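Local coordinates for protein hydroquinone dioxygenase large subunit (Pseudomonas sp., PDB 4ZXA) that forms, together with a small subunit, an iron(II)-dependent hydroquinone 1,2-dioxygenase that probably opens the aromatic ring of hydroquinone with molecular oxygen, at residues G77-W82 against R260-I265; S218-L223 against I265-E270; W230-T235 against L313-N318. All blocks are in the same frame, centred on the assembly; numbering follows the deposited sequence.

How the contacts relate
The three contacts gather round a cupin sheet in which strands 262-266 and 310-318 are antiparallel neighbours. Contacts 1 and 3 lie about 10 Å apart, centre to centre, and both touch the bound 4-hydroxybenzonitrile: contact 1 at its nitrile end, beside the cadmium ion, contact 3 at its phenol end. Two probable backbone bonds tie their strands, Ile265 N to Met314 O at 2.9 Å and Trp263 O to Trp316 N at 3.0 Å. Contact 2 continues from Ile265, about 20 Å from contact 1 and 11 Å from contact 3 between centres, and its Leu223 side chain stays about 10 Å from the ligand. Tyr222 CE2 also packs on Thr235 CG2, 3.6 Å away, joining contacts 2 and 3.

Contact 1: residues G77-W82 against R260-I265; sequences GFFYGW and RVEWFI. With CD (cadmium ion), chain I; H8N (4-hydroxybenzonitrile), chain J.
At the metal centre of the cupin domain, the loop holding Phe79 and Tyr80 faces Arg260, in the loop before strand 262-266, and Glu262 at its start. Glu262 binds the cadmium ion with both carboxylate oxygens, OE1 at 2.4 Å and OE2 at 2.5 Å, a near-symmetric bidentate grip. Its CG is anti to the carbonyl carbon (chi1 -66°) and the chain beyond is extended, which carries the carboxylate from the strand to the metal. The nitrile nitrogen NAA of 4-hydroxybenzonitrile is a further ligand, 2.3 Å from the ion, and His256, Asn258 and His303 complete the site.

Phe79 comes in beside this nitrile. Its CE2 is 3.7 Å from NAA, which sits at the edge of the ring and in its plane, while CZ lies 4.3 Å from Glu262 OE2. The strand supplies a second aromatic neighbour, Phe264, whose CZ approaches ligand atom CAF at 3.7 Å.

Farther from the ligand, Tyr80 meets Arg260. Tyr80 CD1 lies 3.3 Å above the guanidinium plane, over CZ, and Arg260 NH1 reaches Tyr80 CE1 at 3.4 Å. The ring and guanidinium planes are inclined by 29°, so the two groups overlap without being parallel. A bend at chi3 (63°) turns the arginine head aside from a course into the ring and lays it over Tyr80 CD1 and CE1. The carbonyl of Tyr80 accepts a hydrogen bond from His256 NE2, on the far side of the imidazole from the metal-bound ND1, so this loop also helps to orient a metal ligand.

Cadmium presumably stands in for the iron(II) of the working enzyme. The nitrile nitrogen takes a coordination position at the metal, consistent with the compound blocking a site that a reactant would probably need.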
loop_
_atom_site.group_PDB
_atom_site.type_symbol
_atom_site.label_atom_id
_atom_site.label_comp_id
_atom_site.label_asym_id
_atom_site.label_seq_id
_atom_site.Cartn_x
_atom_site.Cartn_y
_atom_site.Cartn_z
ATOM N N GLY E 77 -18.381 13.183 -5.158
ATOM C CA GLY E 77 -19.051 13.298 -6.442
ATOM C C GLY E 77 -18.049 13.256 -7.574
ATOM O O GLY E 77 -18.223 13.908 -8.607
ATOM N N PHE E 78 -16.991 12.475 -7.368
ATOM C CA PHE E 78 -15.919 12.299 -8.349
ATOM C C PHE E 78 -14.985 13.496 -8.460
ATOM O O PHE E 78 -14.115 13.538 -9.326
ATOM C CB PHE E 78 -16.472 11.830 -9.702
ATOM C CG PHE E 78 -17.194 10.516 -9.610
ATOM C CD1 PHE E 78 -16.474 9.325 -9.510
ATOM C CD2 PHE E 78 -18.578 10.466 -9.569
ATOM C CE1 PHE E 78 -17.125 8.091 -9.398
ATOM C CE2 PHE E 78 -19.239 9.250 -9.458
ATOM C CZ PHE E 78 -18.512 8.053 -9.371
ATOM N N PHE E 79 -15.159 14.459 -7.558
ATOM C CA PHE E 79 -14.171 15.506 -7.372
ATOM C C PHE E 79 -13.914 16.258 -8.680
ATOM O O PHE E 79 -14.849 16.556 -9.423
ATOM C CB PHE E 79 -12.875 14.880 -6.846
ATOM C CG PHE E 79 -12.053 15.805 -5.985
ATOM C CD1 PHE E 79 -12.615 16.943 -5.430
ATOM C CD2 PHE E 79 -10.714 15.539 -5.741
ATOM C CE1 PHE E 79 -11.848 17.805 -4.634
ATOM C CE2 PHE E 79 -9.944 16.394 -4.957
ATOM C CZ PHE E 79 -10.509 17.523 -4.398
ATOM N N TYR E 80 -12.645 16.561 -8.948
ATOM C CA TYR E 80 -12.223 17.235 -10.178
ATOM C C TYR E 80 -11.027 16.474 -10.677
ATOM O O TYR E 80 -10.364 15.809 -9.896
ATOM C CB TYR E 80 -11.784 18.684 -9.894
ATOM C CG TYR E 80 -12.826 19.461 -9.181
ATOM C CD1 TYR E 80 -13.858 20.061 -9.877
ATOM C CD2 TYR E 80 -12.822 19.555 -7.796
ATOM C CE1 TYR E 80 -14.846 20.770 -9.220
ATOM C CE2 TYR E 80 -13.812 20.254 -7.124
ATOM C CZ TYR E 80 -14.818 20.863 -7.840
ATOM O OH TYR E 80 -15.797 21.564 -7.178
ATOM N N GLY E 81 -10.711 16.595 -11.953
ATOM C CA GLY E 81 -9.513 15.952 -12.469
ATOM C C GLY E 81 -9.485 14.445 -12.235
ATOM O O GLY E 81 -10.524 13.773 -12.324
ATOM N N TRP E 82 -8.303 13.914 -11.923
ATOM C CA TRP E 82 -8.119 12.469 -11.848
ATOM C C TRP E 82 -8.017 11.984 -10.406
ATOM O O TRP E 82 -7.105 12.375 -9.671
ATOM C CB TRP E 82 -6.856 12.039 -12.592
ATOM C CG TRP E 82 -6.843 12.298 -14.064
ATOM C CD1 TRP E 82 -6.900 11.366 -15.065
ATOM C CD2 TRP E 82 -6.726 13.573 -14.717
ATOM N NE1 TRP E 82 -6.842 11.983 -16.295
ATOM C CE2 TRP E 82 -6.733 13.339 -16.105
ATOM C CE3 TRP E 82 -6.625 14.891 -14.255
ATOM C CZ2 TRP E 82 -6.642 14.380 -17.044
ATOM C CZ3 TRP E 82 -6.539 15.921 -15.192
ATOM C CH2 TRP E 82 -6.545 15.657 -16.565
ATOM N N ARG E 260 -7.117 22.212 -11.832
ATOM C CA ARG E 260 -7.224 23.617 -11.472
ATOM C C ARG E 260 -6.203 23.826 -10.368
ATOM O O ARG E 260 -5.721 22.861 -9.806
ATOM C CB ARG E 260 -8.624 23.936 -10.955
ATOM C CG ARG E 260 -9.087 23.045 -9.811
ATOM C CD ARG E 260 -10.613 23.022 -9.696
ATOM N NE ARG E 260 -11.181 22.452 -10.914
ATOM C CZ ARG E 260 -12.419 22.661 -11.354
ATOM N NH1 ARG E 260 -13.251 23.431 -10.660
ATOM N NH2 ARG E 260 -12.824 22.090 -12.491
ATOM N N VAL E 261 -5.858 25.067 -10.061
ATOM C CA VAL E 261 -4.981 25.339 -8.937
ATOM C C VAL E 261 -5.779 25.109 -7.645
ATOM O O VAL E 261 -6.953 25.486 -7.563
ATOM C CB VAL E 261 -4.465 26.798 -8.983
ATOM C CG1 VAL E 261 -3.776 27.170 -7.673
ATOM C CG2 VAL E 261 -3.517 27.008 -10.156
ATOM N N GLU E 262 -5.154 24.479 -6.650
ATOM C CA GLU E 262 -5.761 24.331 -5.329
ATOM C C GLU E 262 -4.960 25.106 -4.301
ATOM O O GLU E 262 -3.745 25.267 -4.469
ATOM C CB GLU E 262 -5.777 22.873 -4.901
ATOM C CG GLU E 262 -6.660 22.000 -5.733
ATOM C CD GLU E 262 -6.312 20.535 -5.597
ATOM O OE1 GLU E 262 -5.179 20.242 -5.146
ATOM O OE2 GLU E 262 -7.166 19.687 -5.929
ATOM N N TRP E 263 -5.630 25.563 -3.238
ATOM C CA TRP E 263 -4.949 26.221 -2.125
ATOM C C TRP E 263 -5.131 25.463 -0.808
ATOM O O TRP E 263 -6.246 25.117 -0.412
ATOM C CB TRP E 263 -5.408 27.670 -1.978
ATOM C CG TRP E 263 -4.987 28.544 -3.125
ATOM C CD1 TRP E 263 -5.627 28.687 -4.326
ATOM C CD2 TRP E 263 -3.838 29.405 -3.182
ATOM N NE1 TRP E 263 -4.948 29.586 -5.127
ATOM C CE2 TRP E 263 -3.846 30.036 -4.447
ATOM C CE3 TRP E 263 -2.812 29.719 -2.285
ATOM C CZ2 TRP E 263 -2.866 30.947 -4.832
ATOM C CZ3 TRP E 263 -1.842 30.614 -2.671
ATOM C CH2 TRP E 263 -1.876 31.223 -3.928
ATOM N N PHE E 264 -4.013 25.198 -0.142
ATOM C CA PHE E 264 -4.008 24.543 1.157
ATOM C C PHE E 264 -3.484 25.521 2.227
ATOM O O PHE E 264 -2.406 26.097 2.063
ATOM C CB PHE E 264 -3.092 23.313 1.113
ATOM C CG PHE E 264 -3.582 22.188 0.233
ATOM C CD1 PHE E 264 -4.894 22.138 -0.212
ATOM C CD2 PHE E 264 -2.725 21.153 -0.127
ATOM C CE1 PHE E 264 -5.342 21.086 -1.020
ATOM C CE2 PHE E 264 -3.167 20.095 -0.930
ATOM C CZ PHE E 264 -4.482 20.067 -1.376
ATOM N N ILE E 265 -4.244 25.734 3.303
ATOM C CA ILE E 265 -3.734 26.451 4.484
ATOM C C ILE E 265 -3.700 25.506 5.675
ATOM O O ILE E 265 -4.757 25.127 6.196
ATOM C CB ILE E 265 -4.647 27.580 4.925
ATOM C CG1 ILE E 265 -5.158 28.392 3.728
ATOM C CG2 ILE E 265 -3.933 28.451 5.958
ATOM C CD1 ILE E 265 -4.268 29.504 3.305
HETATM CD CD CD I . -5.455 17.910 -5.659
HETATM N NAA H8N J . -6.567 17.147 -3.749
HETATM C CAC H8N J . -6.976 16.972 -2.695
HETATM C CAI H8N J . -7.480 16.773 -1.305
HETATM C CAF H8N J . -6.751 17.318 -0.255
HETATM C CAD H8N J . -7.187 17.152 1.056
HETATM C CAH H8N J . -8.354 16.435 1.270
HETATM O OAB H8N J . -8.785 16.253 2.557
HETATM C CAE H8N J . -9.085 15.888 0.222
HETATM C CAG H8N J . -8.645 16.062 -1.081
#

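Contact 2: residues S218-L223 against I265-E270; sequences SLFKYL and IQMSDE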
loop_
_atom_site.group_PDB
_atom_site.type_symbol
_atom_site.label_atom_id
_atom_site.label_comp_id
_atom_site.label_asym_id
_atom_site.label_seq_id
_atom_site.Cartn_x
_atom_site.Cartn_y
_atom_site.Cartn_z
ATOM N N SER E 218 -16.810 28.275 17.075
ATOM C CA SER E 218 -15.431 27.829 17.139
ATOM C C SER E 218 -15.158 26.803 16.062
ATOM O O SER E 218 -15.641 25.676 16.121
ATOM C CB SER E 218 -15.094 27.245 18.503
ATOM O OG SER E 218 -13.840 26.597 18.453
ATOM N N LEU E 219 -14.369 27.208 15.078
ATOM C CA LEU E 219 -13.976 26.326 14.002
ATOM C C LEU E 219 -13.074 25.164 14.488
ATOM O O LEU E 219 -13.226 24.033 14.037
ATOM C CB LEU E 219 -13.305 27.134 12.887
ATOM C CG LEU E 219 -12.807 26.365 11.658
ATOM C CD1 LEU E 219 -13.974 25.734 10.882
ATOM C CD2 LEU E 219 -11.961 27.268 10.753
ATOM N N PHE E 220 -12.142 25.435 15.397
ATOM C CA PHE E 220 -11.251 24.372 15.880
ATOM C C PHE E 220 -12.046 23.297 16.632
ATOM O O PHE E 220 -11.769 22.095 16.501
ATOM C CB PHE E 220 -10.121 24.931 16.752
ATOM C CG PHE E 220 -9.081 25.701 15.981
ATOM C CD1 PHE E 220 -9.221 25.920 14.611
ATOM C CD2 PHE E 220 -7.951 26.201 16.626
ATOM C CE1 PHE E 220 -8.256 26.627 13.891
ATOM C CE2 PHE E 220 -6.986 26.908 15.921
ATOM C CZ PHE E 220 -7.142 27.121 14.546
ATOM N N LYS E 221 -13.033 23.747 17.405
ATOM C CA LYS E 221 -13.953 22.857 18.110
ATOM C C LYS E 221 -14.770 22.034 17.119
ATOM O O LYS E 221 -14.959 20.832 17.265
ATOM C CB LYS E 221 -14.903 23.674 19.013
ATOM C CG LYS E 221 -16.073 22.873 19.582
ATOM C CD LYS E 221 -17.024 23.741 20.407
ATOM C CE LYS E 221 -18.246 22.945 20.868
ATOM N NZ LYS E 221 -19.141 23.718 21.772
ATOM N N TYR E 222 -15.271 22.716 16.110
ATOM C CA TYR E 222 -16.063 22.087 15.085
ATOM C C TYR E 222 -15.214 21.021 14.393
ATOM O O TYR E 222 -15.660 19.879 14.223
ATOM C CB TYR E 222 -16.528 23.180 14.126
ATOM C CG TYR E 222 -17.335 22.726 12.941
ATOM C CD1 TYR E 222 -18.723 22.720 12.980
ATOM C CD2 TYR E 222 -16.706 22.342 11.770
ATOM C CE1 TYR E 222 -19.453 22.329 11.892
ATOM C CE2 TYR E 222 -17.422 21.936 10.690
ATOM C CZ TYR E 222 -18.793 21.937 10.745
ATOM O OH TYR E 222 -19.494 21.540 9.632
ATOM N N LEU E 223 -13.983 21.374 14.024
ATOM C CA LEU E 223 -13.088 20.392 13.416
ATOM C C LEU E 223 -12.746 19.271 14.397
ATOM O O LEU E 223 -12.695 18.104 14.016
ATOM C CB LEU E 223 -11.810 21.041 12.873
ATOM C CG LEU E 223 -12.043 22.044 11.737
ATOM C CD1 LEU E 223 -10.720 22.590 11.225
ATOM C CD2 LEU E 223 -12.851 21.426 10.607
ATOM N N ILE E 265 -4.244 25.734 3.303
ATOM C CA ILE E 265 -3.734 26.451 4.484
ATOM C C ILE E 265 -3.700 25.506 5.675
ATOM O O ILE E 265 -4.757 25.127 6.196
ATOM C CB ILE E 265 -4.647 27.580 4.925
ATOM C CG1 ILE E 265 -5.158 28.392 3.728
ATOM C CG2 ILE E 265 -3.933 28.451 5.958
ATOM C CD1 ILE E 265 -4.268 29.504 3.305
ATOM N N GLN E 266 -2.503 25.126 6.113
ATOM C CA GLN E 266 -2.377 24.150 7.195
ATOM C C GLN E 266 -2.649 24.812 8.558
ATOM O O GLN E 266 -1.937 25.732 8.965
ATOM C CB GLN E 266 -1.001 23.466 7.147
ATOM C CG GLN E 266 -0.833 22.289 8.099
ATOM C CD GLN E 266 -1.685 21.100 7.698
ATOM O OE1 GLN E 266 -1.879 20.849 6.513
ATOM N NE2 GLN E 266 -2.207 20.367 8.682
ATOM N N MET E 267 -3.679 24.354 9.264
ATOM C CA MET E 267 -4.098 25.062 10.474
ATOM C C MET E 267 -3.512 24.489 11.761
ATOM O O MET E 267 -3.210 25.238 12.694
ATOM C CB MET E 267 -5.627 25.177 10.561
ATOM C CG MET E 267 -6.198 26.168 9.573
ATOM S SD MET E 267 -7.975 26.426 9.735
ATOM C CE MET E 267 -8.572 24.744 9.725
ATOM N N SER E 268 -3.350 23.169 11.810
ATOM C CA SER E 268 -2.717 22.526 12.958
ATOM C C SER E 268 -1.769 21.424 12.522
ATOM O O SER E 268 -1.957 20.820 11.472
ATOM C CB SER E 268 -3.762 21.938 13.902
ATOM O OG SER E 268 -3.980 20.571 13.617
ATOM N N ASP E 269 -0.745 21.177 13.332
ATOM C CA ASP E 269 0.167 20.069 13.119
ATOM C C ASP E 269 0.898 20.159 11.778
ATOM O O ASP E 269 1.362 21.242 11.407
ATOM C CB ASP E 269 -0.579 18.749 13.305
ATOM C CG ASP E 269 -1.165 18.632 14.707
ATOM O OD1 ASP E 269 -0.369 18.462 15.660
ATOM O OD2 ASP E 269 -2.406 18.746 14.876
ATOM N N GLU E 270 1.018 19.038 11.068
ATOM C CA GLU E 270 1.712 19.040 9.787
ATOM C C GLU E 270 1.265 17.922 8.865
ATOM O O GLU E 270 0.842 16.862 9.321
ATOM C CB GLU E 270 3.239 18.999 9.973
ATOM C CG GLU E 270 3.797 17.684 10.536
ATOM C CD GLU E 270 5.334 17.638 10.563
ATOM O OE1 GLU E 270 5.985 18.683 10.341
ATOM O OE2 GLU E 270 5.902 16.549 10.813
#
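Helix 219-224 presents Leu219, Phe220 and Leu223 to Met267, which lies just beyond the end of strand 262-266, and the contact between the segments is apolar. The thioether is received by all three side chains. Its sulfur SD lies 4.2 Å from Leu219 CD2 and equally 4.2 Å from Phe220 CE1, sitting at the edge of the phenylalanine ring and near its plane. The terminal methyl CE instead turns to Leu223 CD1, 3.4 Å away, a close methyl-to-methyl approach. The bend at chi3 (-51°) is what swings CE off the line of the otherwise extended chain and onto this leucine.

The helix thereby packs beside the end of the cupin sheet, its backbone 9.0 Å from the loop where Phe220 CA and Met267 CA are nearest. Ser218 caps its first turn: OG accepts from Lys221 N at 3.1 Å. Within 265-270, Gln266 NE2 donates to Ser268 O at 2.8 Å, nearly straight at 169° and in the plane of the amide, bracing the turn that carries Met267. Phe220 also lies nearly parallel to the ring of Phe14 of the small subunit.

Contact 3: residues W230-T235 against L313-N318; sequences WNPSVT and LMVWEN. With H8N (4-hydroxybenzonitrile), chain J.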
loop_
_atom_site.group_PDB
_atom_site.type_symbol
_atom_site.label_atom_id
_atom_site.label_comp_id
_atom_site.label_asym_id
_atom_site.label_seq_id
_atom_site.Cartn_x
_atom_site.Cartn_y
_atom_site.Cartn_z
ATOM N N TRP E 230 -9.930 13.100 5.563
ATOM C CA TRP E 230 -9.779 13.478 4.162
ATOM C C TRP E 230 -11.129 13.749 3.500
ATOM O O TRP E 230 -11.517 13.086 2.520
ATOM C CB TRP E 230 -8.992 12.418 3.429
ATOM C CG TRP E 230 -7.698 12.089 4.126
ATOM C CD1 TRP E 230 -7.468 11.048 4.974
ATOM C CD2 TRP E 230 -6.469 12.813 4.032
ATOM N NE1 TRP E 230 -6.164 11.067 5.408
ATOM C CE2 TRP E 230 -5.530 12.146 4.847
ATOM C CE3 TRP E 230 -6.064 13.957 3.339
ATOM C CZ2 TRP E 230 -4.210 12.584 4.974
ATOM C CZ3 TRP E 230 -4.761 14.393 3.465
ATOM C CH2 TRP E 230 -3.845 13.706 4.271
ATOM N N ASN E 231 -11.843 14.729 4.053
ATOM C CA ASN E 231 -13.139 15.110 3.525
ATOM C C ASN E 231 -13.450 16.599 3.637
ATOM O O ASN E 231 -14.135 17.032 4.560
ATOM C CB ASN E 231 -14.241 14.285 4.176
ATOM C CG ASN E 231 -15.521 14.298 3.361
ATOM O OD1 ASN E 231 -15.503 14.055 2.154
ATOM N ND2 ASN E 231 -16.633 14.607 4.011
ATOM N N PRO E 232 -12.938 17.383 2.684
ATOM C CA PRO E 232 -13.193 18.826 2.669
ATOM C C PRO E 232 -14.693 19.090 2.766
ATOM O O PRO E 232 -15.459 18.560 1.955
ATOM C CB PRO E 232 -12.650 19.267 1.302
ATOM C CG PRO E 232 -11.598 18.216 0.960
ATOM C CD PRO E 232 -12.166 16.931 1.510
ATOM N N SER E 233 -15.095 19.889 3.755
ATOM C CA SER E 233 -16.494 20.198 3.990
ATOM C C SER E 233 -16.650 21.716 4.198
ATOM O O SER E 233 -15.857 22.331 4.919
ATOM C CB SER E 233 -16.993 19.413 5.205
ATOM O OG SER E 233 -18.385 19.581 5.393
ATOM N N VAL E 234 -17.659 22.317 3.565
ATOM C CA VAL E 234 -17.771 23.776 3.510
ATOM C C VAL E 234 -18.133 24.400 4.867
ATOM O O VAL E 234 -19.125 24.008 5.484
ATOM C CB VAL E 234 -18.833 24.229 2.476
ATOM C CG1 VAL E 234 -19.039 25.721 2.558
ATOM C CG2 VAL E 234 -18.429 23.828 1.073
ATOM N N THR E 235 -17.337 25.374 5.317
ATOM C CA THR E 235 -17.623 26.081 6.561
ATOM C C THR E 235 -17.844 27.582 6.391
ATOM O O THR E 235 -18.195 28.252 7.343
ATOM C CB THR E 235 -16.543 25.857 7.655
ATOM O OG1 THR E 235 -15.246 26.161 7.135
ATOM C CG2 THR E 235 -16.563 24.412 8.168
ATOM N N LEU E 313 -6.747 20.871 8.359
ATOM C CA LEU E 313 -6.329 21.442 7.083
ATOM C C LEU E 313 -7.464 22.241 6.467
ATOM O O LEU E 313 -8.604 21.784 6.396
ATOM C CB LEU E 313 -5.875 20.358 6.096
ATOM C CG LEU E 313 -5.659 20.818 4.642
ATOM C CD1 LEU E 313 -4.493 21.794 4.534
ATOM C CD2 LEU E 313 -5.408 19.647 3.731
ATOM N N MET E 314 -7.153 23.446 6.021
ATOM C CA MET E 314 -8.143 24.220 5.302
ATOM C C MET E 314 -7.917 24.089 3.800
ATOM O O MET E 314 -6.862 24.487 3.295
ATOM C CB MET E 314 -8.081 25.684 5.716
ATOM C CG MET E 314 -8.932 26.582 4.830
ATOM S SD MET E 314 -10.686 26.337 5.129
ATOM C CE MET E 314 -10.895 27.115 6.729
ATOM N N VAL E 315 -8.899 23.520 3.095
ATOM C CA VAL E 315 -8.879 23.477 1.630
ATOM C C VAL E 315 -9.757 24.608 1.091
ATOM O O VAL E 315 -10.956 24.688 1.383
ATOM C CB VAL E 315 -9.368 22.115 1.063
ATOM C CG1 VAL E 315 -9.262 22.105 -0.468
ATOM C CG2 VAL E 315 -8.586 20.953 1.673
ATOM N N TRP E 316 -9.150 25.505 0.330
ATOM C CA TRP E 316 -9.877 26.661 -0.156
ATOM C C TRP E 316 -10.272 26.445 -1.628
ATOM O O TRP E 316 -9.431 26.431 -2.522
ATOM C CB TRP E 316 -9.033 27.913 0.017
ATOM C CG TRP E 316 -9.618 29.165 -0.553
ATOM C CD1 TRP E 316 -10.931 29.565 -0.529
ATOM C CD2 TRP E 316 -8.896 30.194 -1.238
ATOM N NE1 TRP E 316 -11.063 30.791 -1.156
ATOM C CE2 TRP E 316 -9.828 31.193 -1.602
ATOM C CE3 TRP E 316 -7.553 30.364 -1.593
ATOM C CZ2 TRP E 316 -9.455 32.340 -2.292
ATOM C CZ3 TRP E 316 -7.185 31.510 -2.284
ATOM C CH2 TRP E 316 -8.137 32.481 -2.627
ATOM N N GLU E 317 -11.563 26.271 -1.867
ATOM C CA GLU E 317 -12.030 25.909 -3.191
ATOM C C GLU E 317 -12.661 27.083 -3.915
ATOM O O GLU E 317 -13.094 28.062 -3.293
ATOM C CB GLU E 317 -13.023 24.751 -3.102
ATOM C CG GLU E 317 -12.374 23.413 -2.762
ATOM C CD GLU E 317 -13.382 22.277 -2.726
ATOM O OE1 GLU E 317 -14.543 22.504 -3.138
ATOM O OE2 GLU E 317 -13.023 21.167 -2.273
ATOM N N ASN E 318 -12.724 26.956 -5.233
ATOM C CA ASN E 318 -13.318 27.960 -6.097
ATOM C C ASN E 318 -14.356 27.296 -6.996
ATOM O O ASN E 318 -14.014 26.589 -7.933
ATOM C CB ASN E 318 -12.234 28.635 -6.939
ATOM C CG ASN E 318 -12.797 29.721 -7.857
ATOM O OD1 ASN E 318 -14.008 29.936 -7.914
ATOM N ND2 ASN E 318 -11.915 30.406 -8.573
HETATM N NAA H8N J . -6.567 17.147 -3.749
HETATM C CAC H8N J . -6.976 16.972 -2.695
HETATM C CAI H8N J . -7.480 16.773 -1.305
HETATM C CAF H8N J . -6.751 17.318 -0.255
HETATM C CAD H8N J . -7.187 17.152 1.056
HETATM C CAH H8N J . -8.354 16.435 1.270
HETATM O OAB H8N J . -8.785 16.253 2.557
HETATM C CAE H8N J . -9.085 15.888 0.222
HETATM C CAG H8N J . -8.645 16.062 -1.081
#
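Pro232 packs against Val315 and Glu317 of strand 310-318, at the phenol end of the ligand pocket in the cupin fold. The short touching parts, 232-235 and 314-317, run at 92° to each other, and Pro232 CA and Val315 CA are the nearest CA pair, 6.4 Å apart. Along the proline ring, CB comes first and lies 4.1 Å from Glu317 OE2. That carboxylate arrives on an extended chain, its CG anti to the carbonyl carbon (chi1 -72°), and brings only the oxygen OE2 up to the proline, a van der Waals approach. Next, CG is shared: it meets the branch methyl CG2 of Val315 at 4.1 Å and also the ligand carbon CAE at 3.5 Å. The last ring atom, CD, stands equally close to CAE and also near the phenol oxygen OAB. Losing this ring to an alanine would probably open a gap beside CAE and take one apolar neighbour from Val315 CG2, setting the ligand freer to shift at its phenol end.

Val315 CG2 touches the ligand itself, at CAD, and Leu313 CD2 approaches the same carbon, each at 4.1 Å, so proline (CAE, CAH) and strand (CAD) touch different carbons of one aromatic ring. The ligand is also hydrogen-bonded to Glu248 OE2, and Asn231 N to Thr246 OG1, which ties the loop to strand 241-249. Farther along, Thr235 OG1 and Met314 CE are in looser contact. Trp230 lies at the phenol end: CAH lies at the edge of its indole, in plane, and CE3 reaches OAB at 3.6 Å.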